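Long-range contacts in EIAV protease (Equine infectious anemia virus, PDB 1FMB), which probably cleaves the viral polyproteins as a retroviral aspartic protease, acting as a dimer of two identical chains and captured with the inhibitor HBY-793 bound: residues V13-T18 and N39-R44; V60-T65 and L81-P86. The protein carries 1 engineered substitution. All blocks are in the same frame, centred on the assembly; numbering follows the deposited sequence.

Contact 1: V13-T18 and N39-R44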
loop_
_atom_site.group_PDB
_atom_site.type_symbol
_atom_site.label_atom_id
_atom_site.label_comp_id
_atom_site.label_asym_id
_atom_site.label_seq_id
_atom_site.Cartn_x
_atom_site.Cartn_y
_atom_site.Cartn_z
ATOM N N VAL A 13 -11.529 11.790 6.304
ATOM C CA VAL A 13 -10.755 13.039 6.307
ATOM C C VAL A 13 -11.579 14.107 5.574
ATOM O O VAL A 13 -12.442 13.812 4.717
ATOM C CB VAL A 13 -9.357 13.081 5.661
ATOM C CG1 VAL A 13 -8.370 12.147 6.375
ATOM C CG2 VAL A 13 -9.320 12.742 4.180
ATOM N N LEU A 14 -11.344 15.400 5.834
ATOM C CA LEU A 14 -12.092 16.381 5.016
ATOM C C LEU A 14 -11.121 16.831 3.914
ATOM O O LEU A 14 -10.035 17.229 4.249
ATOM C CB LEU A 14 -12.517 17.673 5.783
ATOM C CG LEU A 14 -13.637 17.361 6.818
ATOM C CD1 LEU A 14 -13.820 18.484 7.830
ATOM C CD2 LEU A 14 -14.962 17.118 6.117
ATOM N N ILE A 15 -11.481 16.690 2.617
ATOM C CA ILE A 15 -10.614 17.205 1.581
ATOM C C ILE A 15 -11.431 18.338 0.957
ATOM O O ILE A 15 -12.582 18.086 0.512
ATOM C CB ILE A 15 -10.304 16.095 0.556
ATOM C CG1 ILE A 15 -9.578 15.015 1.356
ATOM C CG2 ILE A 15 -9.487 16.740 -0.582
ATOM C CD1 ILE A 15 -9.182 13.684 0.725
ATOM N N ASN A 16 -10.945 19.539 0.897
ATOM C CA ASN A 16 -11.677 20.690 0.332
ATOM C C ASN A 16 -13.110 20.669 0.884
ATOM O O ASN A 16 -14.126 20.685 0.188
ATOM C CB ASN A 16 -11.744 20.692 -1.201
ATOM C CG ASN A 16 -10.380 20.973 -1.821
ATOM O OD1 ASN A 16 -9.410 21.125 -1.060
ATOM N ND2 ASN A 16 -10.271 21.089 -3.146
ATOM N N ASP A 17 -13.210 20.576 2.202
ATOM C CA ASP A 17 -14.476 20.568 2.922
ATOM C C ASP A 17 -15.471 19.455 2.685
ATOM O O ASP A 17 -16.666 19.585 2.931
ATOM C CB ASP A 17 -15.361 21.739 2.422
ATOM C CG ASP A 17 -15.050 22.944 3.277
ATOM O OD1 ASP A 17 -13.923 22.966 3.807
ATOM O OD2 ASP A 17 -15.971 23.785 3.363
ATOM N N THR A 18 -15.040 18.334 2.175
ATOM C CA THR A 18 -15.922 17.233 1.842
ATOM C C THR A 18 -15.402 16.010 2.576
ATOM O O THR A 18 -14.225 15.690 2.376
ATOM C CB THR A 18 -15.620 16.962 0.344
ATOM O OG1 THR A 18 -15.707 18.231 -0.376
ATOM C CG2 THR A 18 -16.550 15.971 -0.264
ATOM N N ASN A 39 -14.728 14.820 -8.532
ATOM C CA ASN A 39 -15.984 15.358 -9.064
ATOM C C ASN A 39 -17.026 15.675 -8.014
ATOM O O ASN A 39 -17.979 16.408 -8.264
ATOM C CB ASN A 39 -16.627 14.377 -10.044
ATOM C CG ASN A 39 -15.790 14.280 -11.311
ATOM O OD1 ASN A 39 -15.892 13.275 -12.019
ATOM N ND2 ASN A 39 -14.980 15.245 -11.675
ATOM N N ARG A 40 -16.896 15.127 -6.821
ATOM C CA ARG A 40 -17.814 15.347 -5.720
ATOM C C ARG A 40 -17.300 16.392 -4.734
ATOM O O ARG A 40 -18.048 16.720 -3.813
ATOM C CB ARG A 40 -17.902 14.047 -4.892
ATOM C CG ARG A 40 -19.032 13.080 -5.171
ATOM C CD ARG A 40 -18.749 11.722 -4.525
ATOM N NE ARG A 40 -18.692 11.720 -3.069
ATOM C CZ ARG A 40 -18.601 10.627 -2.319
ATOM N NH1 ARG A 40 -18.591 9.395 -2.835
ATOM N NH2 ARG A 40 -18.554 10.698 -0.998
ATOM N N LEU A 41 -16.063 16.898 -4.864
ATOM C CA LEU A 41 -15.563 17.878 -3.920
ATOM C C LEU A 41 -16.427 19.134 -3.956
ATOM O O LEU A 41 -16.849 19.585 -5.023
ATOM C CB LEU A 41 -14.104 18.223 -4.253
ATOM C CG LEU A 41 -13.078 17.087 -4.145
ATOM C CD1 LEU A 41 -11.713 17.669 -4.464
ATOM C CD2 LEU A 41 -12.970 16.386 -2.776
ATOM N N LYS A 42 -16.632 19.775 -2.818
ATOM C CA LYS A 42 -17.449 21.019 -2.748
ATOM C C LYS A 42 -16.704 22.114 -3.477
ATOM O O LYS A 42 -17.352 22.917 -4.164
ATOM C CB LYS A 42 -17.646 21.350 -1.245
ATOM C CG LYS A 42 -18.316 20.098 -0.678
ATOM C CD LYS A 42 -19.149 20.191 0.580
ATOM C CE LYS A 42 -19.902 21.506 0.743
ATOM N NZ LYS A 42 -18.977 22.684 0.772
ATOM N N TYR A 43 -15.364 22.118 -3.428
ATOM C CA TYR A 43 -14.597 23.123 -4.126
ATOM C C TYR A 43 -13.440 22.395 -4.832
ATOM O O TYR A 43 -13.022 21.463 -4.162
ATOM C CB TYR A 43 -13.902 24.116 -3.182
ATOM C CG TYR A 43 -14.868 24.809 -2.258
ATOM C CD1 TYR A 43 -15.704 25.785 -2.840
ATOM C CD2 TYR A 43 -14.965 24.557 -0.905
ATOM C CE1 TYR A 43 -16.629 26.505 -2.106
ATOM C CE2 TYR A 43 -15.889 25.287 -0.158
ATOM C CZ TYR A 43 -16.703 26.240 -0.751
ATOM O OH TYR A 43 -17.603 26.929 0.027
ATOM N N ARG A 44 -13.043 22.866 -5.983
ATOM C CA ARG A 44 -11.915 22.253 -6.699
ATOM C C ARG A 44 -11.002 23.360 -7.206
ATOM O O ARG A 44 -11.519 24.395 -7.633
ATOM C CB ARG A 44 -12.445 21.554 -7.972
ATOM C CG ARG A 44 -12.833 20.118 -7.735
ATOM C CD ARG A 44 -13.611 19.577 -8.939
ATOM N NE ARG A 44 -14.787 20.427 -9.105
ATOM C CZ ARG A 44 -15.846 20.244 -8.318
ATOM N NH1 ARG A 44 -15.889 19.082 -7.657
ATOM N NH2 ARG A 44 -16.796 21.177 -8.323
#

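Contact 2: V60-T65 and L81-P86. With HYB ([2-(2-methyl-propane-2-sulfonylmethyl)-3-naphthalen-1-yl-propionyl-valinyl]-phenylalaninol), chain B.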
loop_
_atom_site.group_PDB
_atom_site.type_symbol
_atom_site.label_atom_id
_atom_site.label_comp_id
_atom_site.label_asym_id
_atom_site.label_seq_id
_atom_site.Cartn_x
_atom_site.Cartn_y
_atom_site.Cartn_z
ATOM N N VAL A 60 -0.870 4.416 -15.070
ATOM C CA VAL A 60 -2.162 5.068 -15.320
ATOM C C VAL A 60 -1.907 6.571 -15.300
ATOM O O VAL A 60 -1.122 7.087 -14.511
ATOM C CB VAL A 60 -3.033 4.543 -14.162
ATOM C CG1 VAL A 60 -4.008 5.594 -13.704
ATOM C CG2 VAL A 60 -3.684 3.235 -14.608
ATOM N N GLU A 61 -2.558 7.308 -16.208
ATOM C CA GLU A 61 -2.378 8.743 -16.322
ATOM C C GLU A 61 -2.942 9.493 -15.119
ATOM O O GLU A 61 -3.868 9.033 -14.507
ATOM C CB GLU A 61 -3.113 9.321 -17.562
ATOM C CG GLU A 61 -2.210 9.060 -18.777
ATOM C CD GLU A 61 -2.853 9.339 -20.128
ATOM O OE1 GLU A 61 -3.626 10.328 -20.258
ATOM O OE2 GLU A 61 -2.524 8.541 -21.050
ATOM N N THR A 62 -2.312 10.597 -14.783
ATOM C CA THR A 62 -2.838 11.366 -13.665
ATOM C C THR A 62 -2.852 12.867 -13.965
ATOM O O THR A 62 -2.175 13.259 -14.933
ATOM C CB THR A 62 -1.809 11.268 -12.517
ATOM O OG1 THR A 62 -0.459 11.594 -12.901
ATOM C CG2 THR A 62 -1.925 9.878 -11.935
ATOM N N PHE A 63 -3.591 13.602 -13.139
ATOM C CA PHE A 63 -3.444 15.058 -13.210
ATOM C C PHE A 63 -3.257 15.450 -11.725
ATOM O O PHE A 63 -3.604 14.596 -10.905
ATOM C CB PHE A 63 -4.527 15.904 -13.761
ATOM C CG PHE A 63 -5.910 15.811 -13.275
ATOM C CD1 PHE A 63 -6.348 16.604 -12.225
ATOM C CD2 PHE A 63 -6.770 14.952 -13.931
ATOM C CE1 PHE A 63 -7.682 16.524 -11.853
ATOM C CE2 PHE A 63 -8.102 14.852 -13.532
ATOM C CZ PHE A 63 -8.542 15.649 -12.489
ATOM N N SER A 64 -2.680 16.575 -11.406
ATOM C CA SER A 64 -2.539 16.962 -9.995
ATOM C C SER A 64 -3.521 18.128 -9.751
ATOM O O SER A 64 -3.877 18.890 -10.660
ATOM C CB SER A 64 -1.135 17.231 -9.541
ATOM O OG SER A 64 -0.581 18.358 -10.115
ATOM N N THR A 65 -3.874 18.316 -8.478
ATOM C CA THR A 65 -4.836 19.396 -8.123
ATOM C C THR A 65 -4.588 19.857 -6.708
ATOM O O THR A 65 -4.236 19.029 -5.861
ATOM C CB THR A 65 -6.261 18.870 -8.330
ATOM O OG1 THR A 65 -7.210 19.956 -8.329
ATOM C CG2 THR A 65 -6.786 17.839 -7.312
ATOM N N LEU A 81 -2.661 13.776 -6.515
ATOM C CA LEU A 81 -2.887 13.347 -7.898
ATOM C C LEU A 81 -4.331 12.892 -8.031
ATOM O O LEU A 81 -5.028 12.591 -7.016
ATOM C CB LEU A 81 -2.003 12.126 -8.218
ATOM C CG LEU A 81 -0.503 12.404 -8.009
ATOM C CD1 LEU A 81 0.315 11.176 -8.375
ATOM C CD2 LEU A 81 -0.093 13.601 -8.856
ATOM N N VAL A 82 -4.909 12.876 -9.223
ATOM C CA VAL A 82 -6.284 12.404 -9.490
ATOM C C VAL A 82 -6.197 11.285 -10.550
ATOM O O VAL A 82 -5.505 11.434 -11.580
ATOM C CB VAL A 82 -7.197 13.535 -9.975
ATOM C CG1 VAL A 82 -8.574 12.945 -10.172
ATOM C CG2 VAL A 82 -7.172 14.706 -8.987
ATOM N N ALA A 83 -6.803 10.126 -10.337
ATOM C CA ALA A 83 -6.712 9.036 -11.334
ATOM C C ALA A 83 -7.881 8.101 -11.269
ATOM O O ALA A 83 -8.605 8.059 -10.244
ATOM C CB ALA A 83 -5.367 8.290 -11.125
ATOM N N ASP A 84 -8.190 7.364 -12.401
ATOM C CA ASP A 84 -9.353 6.482 -12.271
ATOM C C ASP A 84 -8.983 5.190 -11.544
ATOM O O ASP A 84 -8.816 4.150 -12.202
ATOM C CB ASP A 84 -9.814 6.037 -13.671
ATOM C CG ASP A 84 -10.581 7.174 -14.325
ATOM O OD1 ASP A 84 -11.327 7.881 -13.627
ATOM O OD2 ASP A 84 -10.456 7.350 -15.556
ATOM N N ILE A 85 -8.826 5.242 -10.241
ATOM C CA ILE A 85 -8.491 4.100 -9.414
ATOM C C ILE A 85 -9.693 3.827 -8.511
ATOM O O ILE A 85 -10.551 4.681 -8.395
ATOM C CB ILE A 85 -7.166 4.265 -8.667
ATOM C CG1 ILE A 85 -7.147 5.465 -7.711
ATOM C CG2 ILE A 85 -6.082 4.471 -9.728
ATOM C CD1 ILE A 85 -6.047 5.354 -6.645
ATOM N N PRO A 86 -9.773 2.651 -7.884
ATOM C CA PRO A 86 -10.943 2.269 -7.117
ATOM C C PRO A 86 -11.088 2.944 -5.779
ATOM O O PRO A 86 -12.188 2.874 -5.248
ATOM C CB PRO A 86 -10.654 0.765 -6.832
ATOM C CG PRO A 86 -9.723 0.426 -7.935
ATOM C CD PRO A 86 -8.790 1.591 -8.071
HETATM S S1 HYB B . -6.860 -7.852 -4.291
HETATM O O2 HYB B . -7.585 -7.570 -5.499
HETATM O O3 HYB B . -5.457 -8.094 -4.379
HETATM C C4 HYB B . -10.693 -2.731 -5.486
HETATM C C5 HYB B . -9.779 -3.579 -6.033
HETATM C C6 HYB B . -8.628 -4.009 -5.261
HETATM C C7 HYB B . -8.459 -3.573 -3.995
HETATM C C8 HYB B . -9.439 -2.629 -3.365
HETATM C C9 HYB B . -10.540 -2.246 -4.142
HETATM C C10 HYB B . -11.529 -1.361 -3.591
HETATM C C11 HYB B . -11.377 -0.887 -2.315
HETATM C C12 HYB B . -10.254 -1.269 -1.530
HETATM C C13 HYB B . -9.299 -2.139 -2.062
HETATM O O14 HYB B . -2.501 -0.016 -1.655
HETATM C C15 HYB B . -1.756 0.139 -2.918
HETATM N N16 HYB B . -2.813 -1.937 -3.608
HETATM C C17 HYB B . -2.657 -0.525 -3.997
HETATM C C18 HYB B . -4.067 0.113 -4.040
HETATM C C19 HYB B . -4.997 -0.185 -5.198
HETATM C C20 HYB B . -5.988 -1.172 -5.155
HETATM C C21 HYB B . -6.881 -1.399 -6.210
HETATM C C22 HYB B . -6.773 -0.613 -7.364
HETATM C C23 HYB B . -5.811 0.392 -7.423
HETATM C C24 HYB B . -4.930 0.605 -6.358
HETATM N N25 HYB B . -4.193 -4.621 -4.060
HETATM C C26 HYB B . -2.753 -4.393 -3.772
HETATM C C27 HYB B . -2.471 -2.991 -4.436
HETATM O O28 HYB B . -1.948 -2.818 -5.525
HETATM C C29 HYB B . -1.817 -5.510 -4.294
HETATM C C30 HYB B . -0.347 -5.059 -4.284
HETATM C C31 HYB B . -2.069 -6.752 -3.407
HETATM C C32 HYB B . -5.092 -5.079 -3.146
HETATM O O33 HYB B . -4.797 -5.321 -1.970
HETATM C C34 HYB B . -6.547 -5.191 -3.650
HETATM C C35 HYB B . -7.267 -3.936 -3.092
HETATM C C36 HYB B . -7.247 -6.508 -3.182
HETATM C C37 HYB B . -6.807 -9.769 -2.245
HETATM C C38 HYB B . -7.589 -9.357 -3.518
HETATM C C39 HYB B . -7.386 -10.487 -4.557
HETATM C C40 HYB B . -9.095 -9.134 -3.236
HETATM O O HOH W 1 -6.591 7.882 -14.695
#

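Contact 1: V13-T18 and N39-R44
The hydroxyl of T18 meets the backbone of K42: OG1 of T18 accepts the N-H of K42 in a nearly straight bond, 3.0 Å from OG1 to N (164° at the hydrogen). OG1 also donates to O of N16, standing well above that carbonyl's plane, and is thus gripped by two bonds. With OG1 anti to the carbonyl carbon (chi1 -51°), the methyl CG2 is left near O of R40. The K42 side chain passes T18 heading the other way, its CG 3.2 Å from OG1 of T18.

The other bond between the segments runs from ND2 of N16 to O of Y43, 3.0 Å long, the donor lying above the carbonyl plane. OD1 of N16 accepts the backbone N-H of T68, and this fixes which way round the amide sits. L41 fills in between, with CD1 3.9 Å from ND2 of N16 and CD2 3.7 Å from O of I15. At the outer side OD2 of D17 lies in the plane of the Y43 ring, at its edge. This is a beta hairpin of strands 10-15 and 18-24, closed by the type I' turn I15-T18 and packed on the connection following helix 35-40 of the retroviral protease fold.

Contact 2: V60-T65 and L81-P86
F63 and V82 form an antiparallel hydrogen-bonded pair in the beta hairpin of strands 58-71 and 74-83. N of V82 donates to O of F63 at 2.7 Å, and the return bond from N of F63 to O of V82 is longer, 3.3 Å. Segments 63-65 and 81-83 run 132° apart in direction, antiparallel but strongly twisted.

On the side of the sheet that these two residues share, V82 sits under the phenyl ring. Its CB makes a CH-pi contact over one face of the F63 ring, 3.6 Å from the centroid and offset toward the rim. From there the branches part: CG1, anti to the backbone N (chi1 -178°), lies 3.6 Å from CZ of F63, and CG2 lies 3.4 Å from CE1 of F63 and 3.6 Å from CG2 of T65. CG of F63 stands between the backbone N and the carbonyl carbon (chi1 52°), and from there the ring lies across V82. Y38 meets the same ring edge-to-face, and K47 adds a cation-pi contact.

On the other side of the sheet CB of S64 packs on CD2 of L81. Past the paired residues the two segments diverge, and the methyl of A83 fits among CG2 of T62, O of E61 and CG1 of V60; V60 also packs on G57 of the second subunit. T62 bonds weakly through OG1 to N of G52, a residue of the inhibitor pocket, and P86 rests against the phenyl and naphthyl groups of the inhibitor. Where the backbones have separated too far for direct pairing, one water bridges them, donating to O of E61 at 3.0 Å and accepting from N of D84 at 2.8 Å.

In the fold
Contact 1 closes before contact 2 opens, so the two follow one another along the chain, their centres 16 Å apart and their nearest atoms about 5 Å apart without touching. Both reach one mixed sheet, in which strands 10-15 and 58-71 are antiparallel neighbours. Helix 35-40 also links them: 39-44 of contact 1 continues from it, while Y38 and T35 in it pack against side chains of contact 2. Contact 1 lies at the periphery of the subunit, untouched by the second chain. Contact 2, in contrast, reaches the second subunit through V60 and the inhibitor through P86, and its 60-65 segment leads out of the glycine-rich part of the pocket.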